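Antigen 43 (PDB 4KH3) self-associates between Escherichia coli cells, making them clump by a Velcro-like mechanism linked to aggregation and biofilm formation. Local coordinates at residues A[39-42]-A[48-51]; A[106-111]-A[117-122]; A[166-169]-A[173-176]; A[242-247]-A[295-300]. One frame throughout, in Å; residues are numbered along the deposited sequence. Where two conformers were deposited one is given.

Contact 1: A[39-42]-A[48-51]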
# COMPACT_ATOMS: atom_id res chain seq x y z
N GLY A 39 -3.57 20.89 -39.24
CA GLY A 39 -3.23 19.51 -39.56
C GLY A 39 -3.88 18.53 -38.61
O GLY A 39 -3.85 17.32 -38.86
N LEU A 40 -4.44 19.03 -37.51
CA LEU A 40 -5.10 18.17 -36.52
C LEU A 40 -6.51 18.69 -36.20
O LEU A 40 -7.07 18.39 -35.13
CB LEU A 40 -4.25 18.08 -35.24
CG LEU A 40 -4.45 16.82 -34.38
CD1 LEU A 40 -3.96 15.59 -35.09
CD2 LEU A 40 -3.77 16.96 -33.03
N GLU A 41 -7.06 19.48 -37.11
CA GLU A 41 -8.41 20.05 -36.91
C GLU A 41 -9.43 18.97 -36.54
O GLU A 41 -10.28 19.21 -35.69
CB GLU A 41 -8.88 20.80 -38.16
CG GLU A 41 -8.24 22.18 -38.37
CD GLU A 41 -6.94 22.12 -39.16
OE1 GLU A 41 -6.45 23.19 -39.55
OE2 GLU A 41 -6.42 21.00 -39.40
N LEU A 42 -9.31 17.80 -37.15
CA LEU A 42 -10.29 16.74 -36.94
C LEU A 42 -9.90 15.79 -35.81
O LEU A 42 -10.62 14.83 -35.51
CB LEU A 42 -10.51 15.95 -38.24
CG LEU A 42 -10.84 16.84 -39.44
CD1 LEU A 42 -11.09 15.99 -40.68
CD2 LEU A 42 -12.05 17.71 -39.13
N GLU A 48 -8.79 11.98 -41.90
CA GLU A 48 -9.14 12.93 -42.94
C GLU A 48 -8.38 14.25 -42.82
O GLU A 48 -8.56 15.14 -43.66
CB GLU A 48 -10.64 13.23 -42.89
CG GLU A 48 -11.53 12.01 -42.88
CD GLU A 48 -12.05 11.67 -44.26
OE1 GLU A 48 -13.29 11.61 -44.42
OE2 GLU A 48 -11.22 11.47 -45.18
N ASN A 49 -7.58 14.41 -41.77
CA ASN A 49 -6.84 15.66 -41.57
C ASN A 49 -5.96 16.00 -42.77
O ASN A 49 -5.46 15.10 -43.45
CB ASN A 49 -5.95 15.59 -40.33
CG ASN A 49 -6.74 15.70 -39.04
OD1 ASN A 49 -7.34 16.74 -38.74
ND2 ASN A 49 -6.72 14.63 -38.25
N THR A 50 -5.77 17.29 -43.02
CA THR A 50 -4.85 17.74 -44.06
C THR A 50 -4.04 18.90 -43.52
O THR A 50 -4.54 19.66 -42.68
CB THR A 50 -5.59 18.23 -45.33
OG1 THR A 50 -6.52 19.28 -45.00
CG2 THR A 50 -6.31 17.07 -46.00
N GLY A 51 -2.81 19.06 -43.99
CA GLY A 51 -1.97 20.17 -43.56
C GLY A 51 -0.99 19.76 -42.47
O GLY A 51 -1.05 18.65 -41.94
O HOH W 1 -2.53 16.56 -41.04
O HOH W 2 -6.97 18.62 -40.61
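Asn49 reaches across to the backbone of 39-42 and holds it by its amide oxygen. Leu42 N donates to Asn49 OD1 at 2.7 Å, with an N-H...O angle of 159°. The donor lies in the carbonyl plane, on a lone pair. Asn49 chi1 is -74°, which sets CG anti to its own carbonyl carbon and swings the amide toward 39-42, with its CB packed 3.1 Å from Gly39 O. Asn49 ND2 bonds to Gly43 O.

The Leu42 side chain slides past Asn49 in the opposite direction, and its CD1 rests 3.6 Å from Glu48 CB. The Glu41 chain bends at chi2 (88°). This brings OE2 back to accept a hydrogen bond from Gly39 N at 2.9 Å, the N-H coming from above the carboxylate plane, while OE1 bonds to Thr38 OG1. One water lies between Glu41 OE2, Asn49 OD1 and Thr50 N. A second water donates to Gly39 O and Gly51 O, 2.7 Å from each.

Both segments belong to the loop between strands 35-36 and 52-55, which leaves the solenoid and returns. No regular strand pairing joins the base of the loop, so the polar part of its closure is shared between one direct side-chain-to-backbone bond and water.

Contact 2: A[106-111]-A[117-122]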
# COMPACT_ATOMS: atom_id res chain seq x y z
N GLY A 106 -0.84 18.39 -24.99
CA GLY A 106 -0.01 18.16 -26.16
C GLY A 106 0.31 16.69 -26.25
O GLY A 106 0.52 16.02 -25.24
N GLU A 107 0.33 16.17 -27.48
CA GLU A 107 0.49 14.75 -27.68
C GLU A 107 1.66 14.42 -28.58
O GLU A 107 2.00 15.17 -29.50
CB GLU A 107 -0.77 14.15 -28.30
CG GLU A 107 -1.99 14.28 -27.44
CD GLU A 107 -3.13 13.45 -27.97
OE1 GLU A 107 -3.10 12.22 -27.80
OE2 GLU A 107 -4.07 14.03 -28.56
N GLN A 108 2.25 13.26 -28.33
CA GLN A 108 3.28 12.70 -29.17
C GLN A 108 2.97 11.23 -29.35
O GLN A 108 2.93 10.48 -28.37
CB GLN A 108 4.65 12.85 -28.52
CG GLN A 108 5.81 12.27 -29.32
CD GLN A 108 7.14 12.56 -28.66
OE1 GLN A 108 7.35 12.22 -27.50
NE2 GLN A 108 8.03 13.21 -29.39
N TRP A 109 2.72 10.83 -30.60
CA TRP A 109 2.50 9.43 -30.92
C TRP A 109 3.75 8.87 -31.55
O TRP A 109 4.13 9.26 -32.65
CB TRP A 109 1.31 9.25 -31.88
CG TRP A 109 0.07 9.94 -31.42
CD1 TRP A 109 -0.87 9.45 -30.56
CD2 TRP A 109 -0.38 11.25 -31.81
NE1 TRP A 109 -1.88 10.38 -30.39
CE2 TRP A 109 -1.60 11.48 -31.14
CE3 TRP A 109 0.12 12.22 -32.67
CZ2 TRP A 109 -2.32 12.66 -31.30
CZ3 TRP A 109 -0.60 13.40 -32.82
CH2 TRP A 109 -1.80 13.61 -32.14
N VAL A 110 4.39 7.94 -30.84
CA VAL A 110 5.60 7.31 -31.32
C VAL A 110 5.24 6.02 -32.04
O VAL A 110 4.91 5.02 -31.40
CB VAL A 110 6.55 6.95 -30.16
CG1 VAL A 110 7.91 6.55 -30.70
CG2 VAL A 110 6.67 8.12 -29.20
N HIS A 111 5.31 6.05 -33.37
CA HIS A 111 4.95 4.89 -34.18
C HIS A 111 6.09 3.90 -34.30
O HIS A 111 7.22 4.17 -33.86
CB HIS A 111 4.45 5.35 -35.56
CG HIS A 111 3.22 6.20 -35.49
ND1 HIS A 111 1.96 5.68 -35.25
CD2 HIS A 111 3.06 7.55 -35.57
CE1 HIS A 111 1.08 6.67 -35.21
NE2 HIS A 111 1.72 7.80 -35.40
N ALA A 117 13.39 10.83 -27.84
CA ALA A 117 14.43 10.95 -26.83
C ALA A 117 14.24 12.22 -26.01
O ALA A 117 14.13 13.32 -26.56
CB ALA A 117 15.79 10.92 -27.49
N GLY A 118 14.20 12.09 -24.69
CA GLY A 118 14.08 13.26 -23.83
C GLY A 118 12.77 14.06 -23.88
O GLY A 118 12.78 15.28 -23.71
N THR A 119 11.64 13.38 -24.10
CA THR A 119 10.35 14.06 -24.00
C THR A 119 10.03 14.36 -22.53
O THR A 119 10.16 13.50 -21.66
CB THR A 119 9.19 13.21 -24.60
OG1 THR A 119 9.41 13.00 -26.00
CG2 THR A 119 7.86 13.92 -24.41
N ILE A 120 9.62 15.60 -22.26
CA ILE A 120 9.12 15.93 -20.93
C ILE A 120 7.61 16.08 -21.05
O ILE A 120 7.12 16.80 -21.92
CB ILE A 120 9.75 17.21 -20.38
CG1 ILE A 120 11.25 17.02 -20.17
CG2 ILE A 120 9.13 17.59 -19.04
CD1 ILE A 120 11.86 18.07 -19.30
N ILE A 121 6.89 15.35 -20.22
CA ILE A 121 5.44 15.36 -20.29
C ILE A 121 4.89 16.13 -19.10
O ILE A 121 4.90 15.64 -17.97
CB ILE A 121 4.88 13.94 -20.26
CG1 ILE A 121 5.68 13.01 -21.19
CG2 ILE A 121 3.40 13.96 -20.64
CD1 ILE A 121 5.22 11.54 -21.15
N ASN A 122 4.42 17.34 -19.37
CA ASN A 122 3.87 18.19 -18.32
C ASN A 122 2.36 18.26 -18.41
O ASN A 122 1.79 17.95 -19.45
CB ASN A 122 4.44 19.60 -18.43
CG ASN A 122 5.93 19.65 -18.16
OD1 ASN A 122 6.41 19.02 -17.22
ND2 ASN A 122 6.67 20.36 -18.99
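Gln108 and Thr119 point at each other across the interior and slide past one another in opposite directions. The contact is essentially this one pair. Thr119 OG1 donates to Gln108 OE1 at 2.7 Å. The hydroxyl approaches in the plane of the amide, on a lone pair, with a C=O...O angle of 126°. It therefore comes to the side of the carbonyl oxygen and not head-on.

Gln108 is stretched out to make this reach. Its CG is anti to the backbone N (chi1 179°), and the chain stays extended beyond CG, so the amide stands well off its strand. The Thr119 rotamer places OG1 beside its own backbone N and sets CG2 anti to that N. The methyl also lies near the amide oxygen, with CG2 3.6 Å from Gln108 OE1. The backbones stay well apart, the nearest pair of CA atoms, Gln108 and Thr119, being 8.9 Å from each other.

The fold is a right-handed parallel beta-helix of the pectate-lyase-like kind. Strand 107-110 lies on one face of a coil, and 117-122 runs along another part of the wall. Both side chains point into the core between them.

Gln108 also belongs to a ladder of glutamines that climbs from coil to coil, its NE2 donating to Gln91 OE1 on strand 90-93 and its OE1 receiving Gln127 NE2 from strand 126-129. With OE1 accepting two bonds and NE2 donating to Gln91, the flip of the buried amide should be fixed.

Contact 3: A[166-169]-A[173-176]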
# COMPACT_ATOMS: atom_id res chain seq x y z
N THR A 166 13.41 6.00 -18.00
CA THR A 166 12.31 6.89 -17.71
C THR A 166 12.43 7.36 -16.27
O THR A 166 12.73 6.57 -15.37
CB THR A 166 10.98 6.13 -17.90
OG1 THR A 166 10.94 5.57 -19.21
CG2 THR A 166 9.80 7.06 -17.72
N THR A 167 12.19 8.65 -16.05
CA THR A 167 11.97 9.15 -14.70
C THR A 167 10.51 9.54 -14.54
O THR A 167 9.97 10.32 -15.33
CB THR A 167 12.79 10.42 -14.40
OG1 THR A 167 14.18 10.11 -14.38
CG2 THR A 167 12.39 10.99 -13.04
N ILE A 168 9.86 8.99 -13.51
CA ILE A 168 8.50 9.38 -13.19
C ILE A 168 8.50 10.21 -11.91
O ILE A 168 8.75 9.71 -10.82
CB ILE A 168 7.58 8.14 -13.05
CG1 ILE A 168 7.75 7.19 -14.24
CG2 ILE A 168 6.11 8.56 -12.96
CD1 ILE A 168 7.03 5.85 -14.05
N ASN A 169 8.24 11.50 -12.05
CA ASN A 169 8.21 12.39 -10.89
C ASN A 169 6.85 12.41 -10.19
O ASN A 169 5.94 11.67 -10.58
CB ASN A 169 8.64 13.78 -11.29
CG ASN A 169 10.12 13.84 -11.59
OD1 ASN A 169 10.94 13.40 -10.78
ND2 ASN A 169 10.49 14.36 -12.77
N ARG A 173 2.49 9.44 -14.32
CA ARG A 173 1.99 8.09 -14.49
C ARG A 173 2.53 7.46 -15.77
O ARG A 173 2.53 8.10 -16.83
CB ARG A 173 0.46 8.07 -14.51
CG ARG A 173 -0.14 6.67 -14.51
CD ARG A 173 -1.55 6.69 -13.92
NE ARG A 173 -2.15 5.35 -13.88
CZ ARG A 173 -3.12 4.94 -14.69
NH1 ARG A 173 -3.60 5.77 -15.62
NH2 ARG A 173 -3.61 3.71 -14.58
N GLN A 174 3.00 6.22 -15.66
CA GLN A 174 3.38 5.43 -16.82
C GLN A 174 2.56 4.15 -16.82
O GLN A 174 2.55 3.41 -15.84
CB GLN A 174 4.87 5.11 -16.81
CG GLN A 174 5.31 4.25 -18.00
CD GLN A 174 6.70 3.64 -17.80
OE1 GLN A 174 6.87 2.74 -16.99
NE2 GLN A 174 7.67 4.12 -18.55
N VAL A 175 1.84 3.90 -17.91
CA VAL A 175 1.08 2.68 -18.05
C VAL A 175 1.77 1.80 -19.07
O VAL A 175 2.03 2.23 -20.19
CB VAL A 175 -0.35 2.97 -18.54
CG1 VAL A 175 -1.14 1.67 -18.67
CG2 VAL A 175 -1.04 3.93 -17.60
N ILE A 176 2.09 0.57 -18.70
CA ILE A 176 2.67 -0.36 -19.65
C ILE A 176 1.60 -1.33 -20.12
O ILE A 176 1.16 -2.18 -19.35
CB ILE A 176 3.82 -1.16 -19.04
CG1 ILE A 176 4.87 -0.21 -18.47
CG2 ILE A 176 4.44 -2.04 -20.10
CD1 ILE A 176 5.84 -0.89 -17.55
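Strands 166-168 and 173-176 meet at an angle of 127° between their N-to-C directions, with their axes 8.1 Å apart at the closest, as the chain turns from one face of the beta-helix to the next. Ile168 and Arg173 have the nearest CA atoms, 6.8 Å from each other. No hydrogen bond joins the two strands. Their side chains fill the corner instead.

Ile168 and Gln174 cross at about a right angle. The end of the isoleucine does the touching: CD1 lies 3.6 Å from Gln174 CB. Its chi1 of -49° sets CG1 anti to the carbonyl carbon, and chi2 is nearly straight, so the ethyl arm reaches the root of the glutamine. The other branch, CG2, lies 4.0 Å from Arg173 N.

Gln174 runs on past this point, extended from its backbone with chi1 178°, until its amide comes to Thr166. The two side chains approach from opposite directions. Gln174 NE2 lies 3.6 Å from Thr166 OG1 and 3.7 Å from Thr166 CG2, so the threonine meets the amide nitrogen with hydroxyl and methyl alike, by packing.

The polar partners of that amide belong to adjacent coils. NE2 donates to Gln157 OE1 on strand 156-159, and OE1 accepts from Gln193 NE2 on strand 192-195. Ile168 also packs on Gln193. The chemistry is thus divided: within the coil the corner is held by van der Waals contact, while the buried amide is satisfied along the helix axis by its glutamine neighbours.

Contact 4: A[242-247]-A[295-300]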
# COMPACT_ATOMS: atom_id res chain seq x y z
N ASN A 242 14.14 -2.54 0.53
CA ASN A 242 15.03 -1.90 1.48
C ASN A 242 14.30 -1.34 2.69
O ASN A 242 13.07 -1.46 2.79
CB ASN A 242 15.87 -0.82 0.80
CG ASN A 242 17.02 -1.42 0.03
OD1 ASN A 242 17.66 -2.35 0.50
ND2 ASN A 242 17.27 -0.90 -1.16
N GLN A 243 15.05 -0.75 3.60
CA GLN A 243 14.45 -0.23 4.82
C GLN A 243 13.31 0.74 4.52
O GLN A 243 13.49 1.71 3.79
CB GLN A 243 15.51 0.44 5.69
CG GLN A 243 15.04 0.66 7.12
CD GLN A 243 15.89 1.64 7.89
OE1 GLN A 243 16.97 2.03 7.44
NE2 GLN A 243 15.41 2.04 9.05
N LYS A 244 12.14 0.45 5.08
CA LYS A 244 10.93 1.28 4.93
C LYS A 244 10.33 1.31 3.52
O LYS A 244 9.45 2.13 3.22
CB LYS A 244 11.14 2.70 5.50
CG LYS A 244 10.89 2.78 7.01
CD LYS A 244 11.62 3.96 7.67
CE LYS A 244 11.83 3.73 9.17
NZ LYS A 244 10.55 3.71 9.95
N GLY A 245 10.79 0.41 2.66
CA GLY A 245 10.09 0.12 1.42
C GLY A 245 9.10 -0.99 1.72
O GLY A 245 9.23 -1.70 2.72
N LYS A 246 8.10 -1.15 0.87
CA LYS A 246 7.09 -2.16 1.11
C LYS A 246 6.76 -2.94 -0.15
O LYS A 246 6.46 -2.35 -1.19
CB LYS A 246 5.82 -1.53 1.68
CG LYS A 246 4.65 -2.49 1.77
CD LYS A 246 3.38 -1.76 2.21
CE LYS A 246 3.57 -1.12 3.57
NZ LYS A 246 2.34 -0.42 4.07
N LEU A 247 6.82 -4.26 -0.04
CA LEU A 247 6.29 -5.12 -1.08
C LEU A 247 4.97 -5.70 -0.60
O LEU A 247 4.87 -6.22 0.50
CB LEU A 247 7.27 -6.24 -1.41
CG LEU A 247 6.62 -7.33 -2.26
CD1 LEU A 247 6.22 -6.77 -3.63
CD2 LEU A 247 7.57 -8.50 -2.38
N LEU A 295 8.22 -9.77 9.84
CA LEU A 295 7.26 -8.70 9.71
C LEU A 295 7.64 -7.49 10.54
O LEU A 295 7.55 -7.54 11.76
CB LEU A 295 5.89 -9.19 10.18
CG LEU A 295 5.25 -10.34 9.42
CD1 LEU A 295 4.00 -10.81 10.17
CD2 LEU A 295 4.92 -9.92 8.01
N GLU A 296 8.03 -6.41 9.88
CA GLU A 296 8.35 -5.17 10.59
C GLU A 296 8.04 -3.97 9.71
O GLU A 296 7.82 -4.12 8.51
CB GLU A 296 9.82 -5.18 11.01
CG GLU A 296 10.79 -5.51 9.87
CD GLU A 296 12.16 -5.98 10.36
OE1 GLU A 296 12.37 -6.10 11.59
OE2 GLU A 296 13.02 -6.25 9.51
N ASN A 297 7.98 -2.78 10.31
CA ASN A 297 7.86 -1.53 9.56
C ASN A 297 6.67 -1.44 8.63
O ASN A 297 6.79 -0.90 7.52
CB ASN A 297 9.11 -1.28 8.72
CG ASN A 297 10.15 -0.51 9.45
OD1 ASN A 297 9.88 0.05 10.52
ND2 ASN A 297 11.34 -0.44 8.88
N GLY A 298 5.54 -1.96 9.06
CA GLY A 298 4.37 -1.95 8.20
C GLY A 298 4.13 -3.31 7.57
O GLY A 298 3.08 -3.52 6.96
N GLY A 299 5.09 -4.22 7.72
CA GLY A 299 4.90 -5.59 7.27
C GLY A 299 3.66 -6.21 7.91
O GLY A 299 3.27 -5.85 9.03
N ARG A 300 3.03 -7.13 7.20
CA ARG A 300 1.82 -7.77 7.70
C ARG A 300 1.55 -9.08 6.98
O ARG A 300 1.68 -9.16 5.76
CB ARG A 300 0.62 -6.84 7.56
CG ARG A 300 -0.68 -7.43 8.10
CD ARG A 300 -1.84 -6.45 7.94
NE ARG A 300 -3.11 -7.04 8.31
CZ ARG A 300 -3.99 -6.46 9.12
NH1 ARG A 300 -3.74 -5.25 9.61
NH2 ARG A 300 -5.13 -7.08 9.42
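Lys244 and Asn297 meet at about a right angle, the lysine's aliphatic stem crossing the amide. Lys244 CG lies 3.8 Å from Asn297 ND2. The lysine chain bends at chi4 (-67°), and its NZ lies 3.8 Å from Asn297 OD1. Gln243 adds a looser touch, with its CG 4.2 Å from the same ND2. Further along, Lys246 reaches toward the other turn. Its chi3 of -60° bends the chain and leaves CE 4.2 Å from Gly298 O. No hydrogen bond crosses between the two segments, and the contact lies at the surface.

Each side is a beta turn at a corner of the parallel beta-helix. Residues 242-245 form a type II turn, closed by Gly245 N to Asn242 O at 3.0 Å. Residues 296-299 form a type I' turn, closed by Gly299 N to Glu296 O at 2.8 Å. These segments are 48 residues apart in sequence and lie two levels apart on the solenoid, with the coil of strand 265-269 between them.

Gly263, on the coil between them, ties the two turns together. Asn297 ND2 donates to Gly263 O, which is the main polar anchor of that amide, Glu296 OE2 accepts from Gly263 N, and Lys244 has a backbone bond to Gly263. Farther out, Glu296 OE1 forms a salt bridge with Arg279.

Overall arrangement
The four contacts follow one another along the chain and along the solenoid. Contact 1 lies toward the N-terminal end, and contact 4 is nearest the middle, its centre about 10 Å from that of the chain. Contacts 1 and 2 have centres about 19 Å apart and touch, Leu40 CD2 packing 4.0 Å from Trp109 CH2. Contacts 2 and 3 have centres about 12 Å apart and do not touch. Both lie in the interior and draw on strands of the same two walls. Contact 4 is about 23 Å beyond contact 3, centre to centre. Loop, core and surface turns are thus spaced along the elongated beta-helix that forms the self-associating domain.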